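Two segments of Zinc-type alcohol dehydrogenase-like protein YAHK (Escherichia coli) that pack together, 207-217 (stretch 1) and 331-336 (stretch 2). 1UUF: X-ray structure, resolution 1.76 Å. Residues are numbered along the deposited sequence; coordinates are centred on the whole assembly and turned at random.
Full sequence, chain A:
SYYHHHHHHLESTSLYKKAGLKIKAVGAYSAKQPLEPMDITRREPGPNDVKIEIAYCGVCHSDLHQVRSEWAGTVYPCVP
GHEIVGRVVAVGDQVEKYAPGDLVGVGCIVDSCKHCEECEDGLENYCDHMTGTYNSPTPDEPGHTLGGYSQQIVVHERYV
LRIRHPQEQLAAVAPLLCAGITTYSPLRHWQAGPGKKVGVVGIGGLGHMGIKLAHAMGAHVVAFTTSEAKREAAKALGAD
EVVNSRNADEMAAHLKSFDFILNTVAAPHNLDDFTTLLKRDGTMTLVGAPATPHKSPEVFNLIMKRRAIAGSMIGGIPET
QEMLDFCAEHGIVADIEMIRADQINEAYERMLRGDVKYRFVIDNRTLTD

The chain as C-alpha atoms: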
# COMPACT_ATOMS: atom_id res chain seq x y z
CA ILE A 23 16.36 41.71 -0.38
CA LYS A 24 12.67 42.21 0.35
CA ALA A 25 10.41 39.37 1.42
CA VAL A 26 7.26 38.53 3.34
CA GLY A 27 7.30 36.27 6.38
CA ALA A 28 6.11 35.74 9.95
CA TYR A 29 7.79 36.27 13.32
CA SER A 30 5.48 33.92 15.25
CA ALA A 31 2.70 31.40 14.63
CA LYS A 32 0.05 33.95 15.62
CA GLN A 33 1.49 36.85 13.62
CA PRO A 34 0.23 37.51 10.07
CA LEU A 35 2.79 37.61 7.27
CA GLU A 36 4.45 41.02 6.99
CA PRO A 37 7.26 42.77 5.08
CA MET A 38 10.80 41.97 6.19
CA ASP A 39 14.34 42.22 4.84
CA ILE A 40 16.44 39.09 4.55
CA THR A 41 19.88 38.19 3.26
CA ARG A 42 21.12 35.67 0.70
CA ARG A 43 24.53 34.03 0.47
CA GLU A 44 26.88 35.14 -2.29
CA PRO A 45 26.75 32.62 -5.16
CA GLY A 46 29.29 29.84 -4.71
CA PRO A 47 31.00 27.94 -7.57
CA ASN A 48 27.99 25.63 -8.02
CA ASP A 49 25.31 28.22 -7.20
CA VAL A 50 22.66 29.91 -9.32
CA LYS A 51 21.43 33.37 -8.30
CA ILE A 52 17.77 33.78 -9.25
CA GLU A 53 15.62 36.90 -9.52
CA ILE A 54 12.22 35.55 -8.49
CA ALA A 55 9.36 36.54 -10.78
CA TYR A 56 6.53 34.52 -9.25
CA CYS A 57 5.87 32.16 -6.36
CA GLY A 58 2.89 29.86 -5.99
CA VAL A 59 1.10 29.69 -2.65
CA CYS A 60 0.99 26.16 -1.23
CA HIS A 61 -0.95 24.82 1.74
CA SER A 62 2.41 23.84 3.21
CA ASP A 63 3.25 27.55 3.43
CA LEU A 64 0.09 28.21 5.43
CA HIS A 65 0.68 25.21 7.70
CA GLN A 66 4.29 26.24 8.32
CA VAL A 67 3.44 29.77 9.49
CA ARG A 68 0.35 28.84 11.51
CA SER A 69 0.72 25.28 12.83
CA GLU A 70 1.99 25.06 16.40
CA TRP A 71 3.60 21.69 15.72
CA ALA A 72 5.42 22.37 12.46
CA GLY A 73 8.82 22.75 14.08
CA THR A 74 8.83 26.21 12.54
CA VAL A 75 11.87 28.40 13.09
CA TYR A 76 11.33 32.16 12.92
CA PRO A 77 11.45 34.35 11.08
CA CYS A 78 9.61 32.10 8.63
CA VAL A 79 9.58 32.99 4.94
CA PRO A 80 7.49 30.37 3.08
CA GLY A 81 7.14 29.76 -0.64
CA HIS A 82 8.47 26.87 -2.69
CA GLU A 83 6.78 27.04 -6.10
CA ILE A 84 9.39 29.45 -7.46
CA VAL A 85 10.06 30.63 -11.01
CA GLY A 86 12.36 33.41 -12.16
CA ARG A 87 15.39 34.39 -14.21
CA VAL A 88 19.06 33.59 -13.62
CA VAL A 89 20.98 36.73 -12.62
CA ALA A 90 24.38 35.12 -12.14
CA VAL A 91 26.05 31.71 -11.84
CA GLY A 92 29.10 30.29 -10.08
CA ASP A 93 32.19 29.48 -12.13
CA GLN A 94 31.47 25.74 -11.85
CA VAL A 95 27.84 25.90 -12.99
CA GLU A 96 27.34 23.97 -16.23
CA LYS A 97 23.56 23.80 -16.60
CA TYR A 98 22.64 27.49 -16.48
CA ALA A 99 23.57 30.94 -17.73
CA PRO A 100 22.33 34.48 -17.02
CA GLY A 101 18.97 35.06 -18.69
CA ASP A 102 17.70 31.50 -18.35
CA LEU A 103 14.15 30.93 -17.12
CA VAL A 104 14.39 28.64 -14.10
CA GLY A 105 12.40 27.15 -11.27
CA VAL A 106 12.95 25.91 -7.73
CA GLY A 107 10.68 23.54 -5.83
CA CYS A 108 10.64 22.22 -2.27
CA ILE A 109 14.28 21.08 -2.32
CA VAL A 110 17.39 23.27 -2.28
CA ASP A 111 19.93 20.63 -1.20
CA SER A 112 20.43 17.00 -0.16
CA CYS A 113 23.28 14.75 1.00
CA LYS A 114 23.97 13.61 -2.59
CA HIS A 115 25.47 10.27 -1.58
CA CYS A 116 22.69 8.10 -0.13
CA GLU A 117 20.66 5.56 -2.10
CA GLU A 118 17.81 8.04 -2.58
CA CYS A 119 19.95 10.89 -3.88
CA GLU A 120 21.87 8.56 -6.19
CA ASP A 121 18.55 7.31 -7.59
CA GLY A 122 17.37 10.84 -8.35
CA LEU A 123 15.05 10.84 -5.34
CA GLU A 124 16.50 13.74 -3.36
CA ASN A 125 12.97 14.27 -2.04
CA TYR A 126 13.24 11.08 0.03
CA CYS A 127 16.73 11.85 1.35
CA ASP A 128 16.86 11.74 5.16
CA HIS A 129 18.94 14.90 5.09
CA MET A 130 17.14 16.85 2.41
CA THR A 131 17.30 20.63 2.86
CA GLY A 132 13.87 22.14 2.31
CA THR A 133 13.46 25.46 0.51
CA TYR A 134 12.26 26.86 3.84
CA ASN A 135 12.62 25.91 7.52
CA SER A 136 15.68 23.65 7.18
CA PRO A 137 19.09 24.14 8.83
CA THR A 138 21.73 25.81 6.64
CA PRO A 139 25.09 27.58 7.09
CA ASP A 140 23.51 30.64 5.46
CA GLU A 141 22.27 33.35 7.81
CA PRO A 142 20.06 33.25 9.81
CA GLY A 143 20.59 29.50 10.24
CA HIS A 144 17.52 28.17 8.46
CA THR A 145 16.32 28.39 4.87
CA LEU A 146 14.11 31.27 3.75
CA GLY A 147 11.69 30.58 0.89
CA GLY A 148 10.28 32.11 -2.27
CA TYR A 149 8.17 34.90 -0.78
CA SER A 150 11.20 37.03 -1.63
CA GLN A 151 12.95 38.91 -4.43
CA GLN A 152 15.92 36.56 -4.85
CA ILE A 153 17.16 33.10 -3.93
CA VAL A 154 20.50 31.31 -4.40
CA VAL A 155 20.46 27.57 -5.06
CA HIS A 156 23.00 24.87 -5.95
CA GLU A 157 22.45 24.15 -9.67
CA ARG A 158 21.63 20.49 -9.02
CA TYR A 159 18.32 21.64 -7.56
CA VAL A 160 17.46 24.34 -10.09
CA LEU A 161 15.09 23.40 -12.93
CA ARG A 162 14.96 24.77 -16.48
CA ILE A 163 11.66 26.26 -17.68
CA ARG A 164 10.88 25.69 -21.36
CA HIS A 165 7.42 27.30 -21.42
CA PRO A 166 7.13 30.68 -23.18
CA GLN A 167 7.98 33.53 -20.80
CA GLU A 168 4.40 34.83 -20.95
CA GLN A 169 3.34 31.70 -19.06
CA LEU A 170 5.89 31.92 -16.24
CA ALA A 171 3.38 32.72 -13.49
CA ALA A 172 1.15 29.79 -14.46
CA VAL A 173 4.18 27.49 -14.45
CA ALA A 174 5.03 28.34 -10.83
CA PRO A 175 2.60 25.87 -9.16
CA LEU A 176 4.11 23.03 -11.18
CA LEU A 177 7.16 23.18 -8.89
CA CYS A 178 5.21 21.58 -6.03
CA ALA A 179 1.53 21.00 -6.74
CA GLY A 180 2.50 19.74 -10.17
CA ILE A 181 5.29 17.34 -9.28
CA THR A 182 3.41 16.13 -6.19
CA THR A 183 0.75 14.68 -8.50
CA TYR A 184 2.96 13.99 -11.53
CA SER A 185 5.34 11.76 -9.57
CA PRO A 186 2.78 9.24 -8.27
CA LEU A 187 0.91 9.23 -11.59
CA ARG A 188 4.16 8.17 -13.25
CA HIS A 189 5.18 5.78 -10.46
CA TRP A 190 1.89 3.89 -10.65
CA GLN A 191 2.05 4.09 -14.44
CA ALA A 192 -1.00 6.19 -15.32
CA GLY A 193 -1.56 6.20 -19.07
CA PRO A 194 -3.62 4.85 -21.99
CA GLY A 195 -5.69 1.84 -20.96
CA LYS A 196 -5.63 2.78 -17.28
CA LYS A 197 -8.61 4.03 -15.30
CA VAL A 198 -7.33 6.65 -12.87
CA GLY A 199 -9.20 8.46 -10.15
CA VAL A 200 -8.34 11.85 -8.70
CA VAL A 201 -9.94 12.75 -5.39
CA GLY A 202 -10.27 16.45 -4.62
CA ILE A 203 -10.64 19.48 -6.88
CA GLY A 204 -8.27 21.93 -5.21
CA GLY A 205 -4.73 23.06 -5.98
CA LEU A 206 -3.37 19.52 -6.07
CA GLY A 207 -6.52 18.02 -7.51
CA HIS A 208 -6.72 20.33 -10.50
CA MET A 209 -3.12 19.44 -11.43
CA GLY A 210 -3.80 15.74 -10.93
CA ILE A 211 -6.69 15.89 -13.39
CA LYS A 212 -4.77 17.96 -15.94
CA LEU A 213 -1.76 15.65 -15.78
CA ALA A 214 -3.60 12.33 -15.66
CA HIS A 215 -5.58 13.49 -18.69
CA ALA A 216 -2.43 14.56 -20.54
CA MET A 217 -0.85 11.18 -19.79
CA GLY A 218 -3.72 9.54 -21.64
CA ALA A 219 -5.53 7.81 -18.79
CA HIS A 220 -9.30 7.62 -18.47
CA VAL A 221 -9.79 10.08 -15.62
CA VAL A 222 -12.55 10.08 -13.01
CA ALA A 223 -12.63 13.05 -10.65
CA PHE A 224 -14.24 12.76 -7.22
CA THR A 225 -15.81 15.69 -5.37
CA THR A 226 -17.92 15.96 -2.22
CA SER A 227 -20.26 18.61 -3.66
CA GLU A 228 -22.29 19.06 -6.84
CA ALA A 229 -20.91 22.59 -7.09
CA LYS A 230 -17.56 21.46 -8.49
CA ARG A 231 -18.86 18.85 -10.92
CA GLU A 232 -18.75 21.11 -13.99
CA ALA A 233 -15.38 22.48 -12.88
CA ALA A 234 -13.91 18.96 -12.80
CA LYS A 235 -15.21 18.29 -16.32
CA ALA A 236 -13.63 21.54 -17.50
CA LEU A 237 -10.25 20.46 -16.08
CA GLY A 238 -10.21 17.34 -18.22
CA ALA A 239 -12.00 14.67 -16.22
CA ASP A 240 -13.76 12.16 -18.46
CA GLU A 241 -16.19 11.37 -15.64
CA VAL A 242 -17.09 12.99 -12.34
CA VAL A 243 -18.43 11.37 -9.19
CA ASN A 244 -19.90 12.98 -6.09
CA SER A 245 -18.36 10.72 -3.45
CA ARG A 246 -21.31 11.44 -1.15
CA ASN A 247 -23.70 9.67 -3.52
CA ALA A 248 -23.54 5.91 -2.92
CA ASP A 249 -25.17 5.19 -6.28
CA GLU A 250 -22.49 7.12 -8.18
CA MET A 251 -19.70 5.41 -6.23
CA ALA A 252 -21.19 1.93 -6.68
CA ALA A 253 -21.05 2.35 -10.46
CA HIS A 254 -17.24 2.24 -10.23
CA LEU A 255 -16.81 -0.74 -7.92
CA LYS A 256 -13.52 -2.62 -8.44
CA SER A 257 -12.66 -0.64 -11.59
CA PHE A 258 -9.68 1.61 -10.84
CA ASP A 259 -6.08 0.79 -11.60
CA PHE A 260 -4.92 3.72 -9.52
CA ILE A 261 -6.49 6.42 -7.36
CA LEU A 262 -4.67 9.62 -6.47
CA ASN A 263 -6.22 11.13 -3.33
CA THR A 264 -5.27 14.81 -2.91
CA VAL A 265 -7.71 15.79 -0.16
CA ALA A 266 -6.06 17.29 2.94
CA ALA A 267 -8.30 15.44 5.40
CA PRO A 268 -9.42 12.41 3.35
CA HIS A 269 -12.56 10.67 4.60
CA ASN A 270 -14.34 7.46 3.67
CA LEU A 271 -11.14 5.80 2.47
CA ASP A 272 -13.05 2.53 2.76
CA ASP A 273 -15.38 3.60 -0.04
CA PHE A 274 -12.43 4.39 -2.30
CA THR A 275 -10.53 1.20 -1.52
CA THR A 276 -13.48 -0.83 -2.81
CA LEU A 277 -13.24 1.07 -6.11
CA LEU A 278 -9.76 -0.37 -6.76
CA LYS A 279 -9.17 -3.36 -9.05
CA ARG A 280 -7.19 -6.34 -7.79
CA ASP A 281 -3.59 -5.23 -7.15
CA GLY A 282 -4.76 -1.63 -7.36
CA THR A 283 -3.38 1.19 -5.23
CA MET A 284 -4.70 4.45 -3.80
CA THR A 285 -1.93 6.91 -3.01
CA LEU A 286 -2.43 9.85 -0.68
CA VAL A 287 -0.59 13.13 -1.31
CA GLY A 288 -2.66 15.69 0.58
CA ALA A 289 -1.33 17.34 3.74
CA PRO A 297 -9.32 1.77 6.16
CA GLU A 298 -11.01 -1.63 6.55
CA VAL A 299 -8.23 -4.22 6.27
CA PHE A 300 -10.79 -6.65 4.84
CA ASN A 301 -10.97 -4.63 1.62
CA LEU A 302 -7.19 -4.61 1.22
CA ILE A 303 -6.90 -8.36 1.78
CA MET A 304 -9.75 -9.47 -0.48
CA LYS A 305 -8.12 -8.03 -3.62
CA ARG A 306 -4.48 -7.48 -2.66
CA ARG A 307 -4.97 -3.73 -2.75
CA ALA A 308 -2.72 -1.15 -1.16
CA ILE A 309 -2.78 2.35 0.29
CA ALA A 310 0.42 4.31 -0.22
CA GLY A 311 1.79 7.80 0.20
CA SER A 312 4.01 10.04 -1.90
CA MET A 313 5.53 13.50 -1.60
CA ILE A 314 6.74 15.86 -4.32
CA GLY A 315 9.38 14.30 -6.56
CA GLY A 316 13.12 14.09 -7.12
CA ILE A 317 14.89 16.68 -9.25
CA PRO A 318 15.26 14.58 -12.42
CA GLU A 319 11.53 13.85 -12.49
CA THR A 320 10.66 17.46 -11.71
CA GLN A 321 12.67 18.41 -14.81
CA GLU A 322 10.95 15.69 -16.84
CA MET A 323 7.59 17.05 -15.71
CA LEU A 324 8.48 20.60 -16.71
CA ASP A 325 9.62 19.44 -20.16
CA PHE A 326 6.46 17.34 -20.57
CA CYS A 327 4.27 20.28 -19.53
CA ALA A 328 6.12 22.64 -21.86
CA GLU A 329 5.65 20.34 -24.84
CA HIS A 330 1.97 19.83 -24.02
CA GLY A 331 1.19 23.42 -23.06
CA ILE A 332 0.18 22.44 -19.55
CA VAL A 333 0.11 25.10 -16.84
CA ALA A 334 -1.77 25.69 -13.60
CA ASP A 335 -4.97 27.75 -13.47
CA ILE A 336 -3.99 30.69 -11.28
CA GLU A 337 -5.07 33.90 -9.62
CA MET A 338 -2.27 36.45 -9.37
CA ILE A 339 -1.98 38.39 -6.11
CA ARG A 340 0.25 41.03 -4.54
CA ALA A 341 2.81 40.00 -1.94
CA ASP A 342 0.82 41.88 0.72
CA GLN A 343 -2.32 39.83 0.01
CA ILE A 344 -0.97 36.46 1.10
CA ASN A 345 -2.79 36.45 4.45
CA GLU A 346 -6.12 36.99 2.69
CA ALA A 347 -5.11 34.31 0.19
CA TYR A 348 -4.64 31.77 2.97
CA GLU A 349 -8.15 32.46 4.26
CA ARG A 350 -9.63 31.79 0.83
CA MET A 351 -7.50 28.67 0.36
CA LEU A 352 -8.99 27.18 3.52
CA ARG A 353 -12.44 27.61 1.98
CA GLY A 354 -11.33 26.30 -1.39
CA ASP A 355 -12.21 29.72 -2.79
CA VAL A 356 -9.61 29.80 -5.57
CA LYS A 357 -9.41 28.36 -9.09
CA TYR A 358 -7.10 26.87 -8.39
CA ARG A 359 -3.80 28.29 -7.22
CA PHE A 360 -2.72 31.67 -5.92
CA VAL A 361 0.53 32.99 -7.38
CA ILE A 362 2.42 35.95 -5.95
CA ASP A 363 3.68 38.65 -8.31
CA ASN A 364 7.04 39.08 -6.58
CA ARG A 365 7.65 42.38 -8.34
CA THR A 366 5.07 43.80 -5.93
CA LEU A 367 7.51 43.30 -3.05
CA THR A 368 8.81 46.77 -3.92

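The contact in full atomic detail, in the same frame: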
# COMPACT_ATOMS: atom_id res chain seq x y z
N GLY A 207 -5.57 18.72 -6.68
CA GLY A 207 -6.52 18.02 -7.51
C GLY A 207 -6.59 18.50 -8.95
O GLY A 207 -6.63 17.70 -9.88
N HIS A 208 -6.62 19.82 -9.15
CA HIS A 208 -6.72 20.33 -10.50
C HIS A 208 -5.49 19.95 -11.33
O HIS A 208 -5.61 19.71 -12.54
CB HIS A 208 -7.00 21.85 -10.49
CG HIS A 208 -5.81 22.73 -10.76
ND1 HIS A 208 -4.79 22.90 -9.85
CD2 HIS A 208 -5.53 23.55 -11.80
CE1 HIS A 208 -3.93 23.79 -10.32
NE2 HIS A 208 -4.36 24.20 -11.50
N MET A 209 -4.33 19.84 -10.70
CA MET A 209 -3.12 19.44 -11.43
C MET A 209 -3.17 17.94 -11.70
O MET A 209 -2.72 17.48 -12.75
CB MET A 209 -1.85 19.76 -10.64
CG MET A 209 -1.45 21.23 -10.66
SD MET A 209 -1.47 21.97 -12.32
CE MET A 209 -0.58 20.76 -13.30
N GLY A 210 -3.71 17.18 -10.75
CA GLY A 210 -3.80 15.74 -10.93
C GLY A 210 -4.68 15.40 -12.13
O GLY A 210 -4.38 14.49 -12.91
N ILE A 211 -5.78 16.13 -12.27
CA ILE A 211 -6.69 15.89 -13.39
C ILE A 211 -6.02 16.29 -14.70
O ILE A 211 -6.02 15.52 -15.66
CB ILE A 211 -8.00 16.69 -13.20
CG1 ILE A 211 -8.72 16.19 -11.94
CG2 ILE A 211 -8.89 16.55 -14.43
CD1 ILE A 211 -9.94 17.00 -11.56
N LYS A 212 -5.45 17.49 -14.74
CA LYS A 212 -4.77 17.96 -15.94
C LYS A 212 -3.69 16.99 -16.40
O LYS A 212 -3.60 16.64 -17.58
CB LYS A 212 -4.09 19.31 -15.68
CG LYS A 212 -5.01 20.52 -15.64
CD LYS A 212 -4.21 21.73 -15.15
CE LYS A 212 -4.99 23.03 -15.25
NZ LYS A 212 -4.91 23.63 -16.61
N LEU A 213 -2.86 16.55 -15.46
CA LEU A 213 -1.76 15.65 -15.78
C LEU A 213 -2.19 14.24 -16.14
O LEU A 213 -1.67 13.65 -17.08
CB LEU A 213 -0.75 15.63 -14.63
CG LEU A 213 -0.09 16.98 -14.35
CD1 LEU A 213 0.77 16.88 -13.10
CD2 LEU A 213 0.76 17.41 -15.54
N ALA A 214 -3.13 13.68 -15.38
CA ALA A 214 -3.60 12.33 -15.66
C ALA A 214 -4.23 12.31 -17.05
O ALA A 214 -4.08 11.34 -17.80
CB ALA A 214 -4.63 11.89 -14.62
N HIS A 215 -4.94 13.38 -17.39
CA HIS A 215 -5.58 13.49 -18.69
C HIS A 215 -4.52 13.56 -19.79
O HIS A 215 -4.62 12.88 -20.81
CB HIS A 215 -6.46 14.74 -18.75
CG HIS A 215 -7.02 15.02 -20.11
ND1 HIS A 215 -7.89 14.17 -20.75
CD2 HIS A 215 -6.80 16.05 -20.97
CE1 HIS A 215 -8.18 14.66 -21.95
NE2 HIS A 215 -7.54 15.80 -22.10
N ALA A 216 -3.50 14.39 -19.57
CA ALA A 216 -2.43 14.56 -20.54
C ALA A 216 -1.64 13.27 -20.75
O ALA A 216 -1.09 13.04 -21.83
CB ALA A 216 -1.51 15.68 -20.11
N MET A 217 -1.57 12.44 -19.71
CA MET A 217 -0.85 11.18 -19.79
C MET A 217 -1.64 10.13 -20.56
O MET A 217 -1.14 9.05 -20.86
CB MET A 217 -0.55 10.66 -18.39
CG MET A 217 0.53 11.45 -17.68
SD MET A 217 0.83 10.81 -16.03
CE MET A 217 1.70 12.15 -15.31
N GLY A 331 1.87 22.17 -23.38
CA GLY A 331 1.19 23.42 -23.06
C GLY A 331 0.38 23.37 -21.78
O GLY A 331 -0.64 24.03 -21.64
N ILE A 332 0.86 22.58 -20.82
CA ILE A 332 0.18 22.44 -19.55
C ILE A 332 0.70 23.42 -18.51
O ILE A 332 1.90 23.53 -18.29
CB ILE A 332 0.38 21.01 -18.99
CG1 ILE A 332 -0.22 20.00 -19.97
CG2 ILE A 332 -0.27 20.90 -17.62
CD1 ILE A 332 0.10 18.57 -19.63
N VAL A 333 -0.22 24.15 -17.89
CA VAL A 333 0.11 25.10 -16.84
C VAL A 333 -1.00 25.04 -15.81
O VAL A 333 -2.04 24.43 -16.05
CB VAL A 333 0.20 26.56 -17.37
CG1 VAL A 333 1.29 26.67 -18.42
CG2 VAL A 333 -1.14 27.00 -17.93
N ALA A 334 -0.77 25.67 -14.66
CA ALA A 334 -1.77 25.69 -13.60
C ALA A 334 -2.76 26.82 -13.87
O ALA A 334 -2.42 27.78 -14.56
CB ALA A 334 -1.10 25.90 -12.25
N ASP A 335 -3.97 26.70 -13.34
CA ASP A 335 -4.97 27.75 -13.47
C ASP A 335 -4.72 28.59 -12.23
O ASP A 335 -4.86 28.10 -11.11
CB ASP A 335 -6.39 27.18 -13.45
CG ASP A 335 -6.63 26.22 -14.60
OD1 ASP A 335 -6.08 26.44 -15.69
OD2 ASP A 335 -7.39 25.24 -14.40
N ILE A 336 -4.36 29.85 -12.42
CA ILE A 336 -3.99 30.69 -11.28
C ILE A 336 -4.72 32.00 -11.11
O ILE A 336 -5.43 32.47 -12.00
CB ILE A 336 -2.49 31.02 -11.34
CG1 ILE A 336 -2.23 31.98 -12.52
CG2 ILE A 336 -1.67 29.76 -11.55
CD1 ILE A 336 -0.81 32.50 -12.60
O HOH W 1 -3.09 23.59 -18.85

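Stretch 2 is a largely extended segment with no regular helix or strand, and it lies along one side of the helix in stretch 1. The two run antiparallel in register: Ile332 sits beside Lys212, and Ala334 beside Met209.

Gly331 makes no contact with the helix. It is the first residue to leave the preceding helix, in a Schellman motif. Its phi is positive, 66°, a value that favours glycine.

Ile332 has the largest covered area in the contact. Its CA-to-CB bond points toward the helix. Ile332 CD1 lies 3.3 Å from CB of Ala216, a tight apolar contact. CG2 of Ile332 is 4.2 Å from CD2 of Leu213 and 4.3 Å from CE of Met209. The isoleucine therefore touches side chains from three helix positions, 209, 213 and 216, which recur about one turn apart.

The CA-to-CB bond of Val333 points away from the helix, and the residue contributes through its backbone. Val333 O accepts a hydrogen bond from Lys212 NZ at 3.0 Å. Water 1 adds a second link. The O atom of water 1 accepts hydrogen bonds from Lys212 NZ at 2.9 Å and from Val333 N at 3.1 Å. The lysine thus reaches the backbone of Val333 both directly and through the water.

Ala334 packs against Met209 and His208. Ala334 CB is 3.9 Å from SD of Met209. The methionine starts sideways from its CA, but its m, m, m conformation brings the end of the chain nearer to stretch 2. CA of Ala334 is 3.7 Å from NE2 of His208, at the edge of the ring and near its plane.

Asp335 is held by both its backbone and its side chain. Asp335 N donates a hydrogen bond to NE2 of His208 at 3.1 Å. The N-H...acceptor angle is 168°, so the bond is nearly straight. As NE2 is the acceptor, it carries no proton in this bond. The other ring nitrogen of His208, ND1, is hydrogen-bonded elsewhere in the structure, so both ring nitrogens are engaged. The aspartate carboxylate also turns to the helix. Asp335 OD1 forms a salt bridge with NZ of Lys212 at 3.2 Å, and this pair is hydrogen-bonded as well. Lys212 is nearly straight through chi2 and chi3, then bends at chi4, -84°. Its ammonium group joins Val333 O, Asp335 OD1 and water 1.

Ile336 makes no contact with the helix. The end of its side chain leads away.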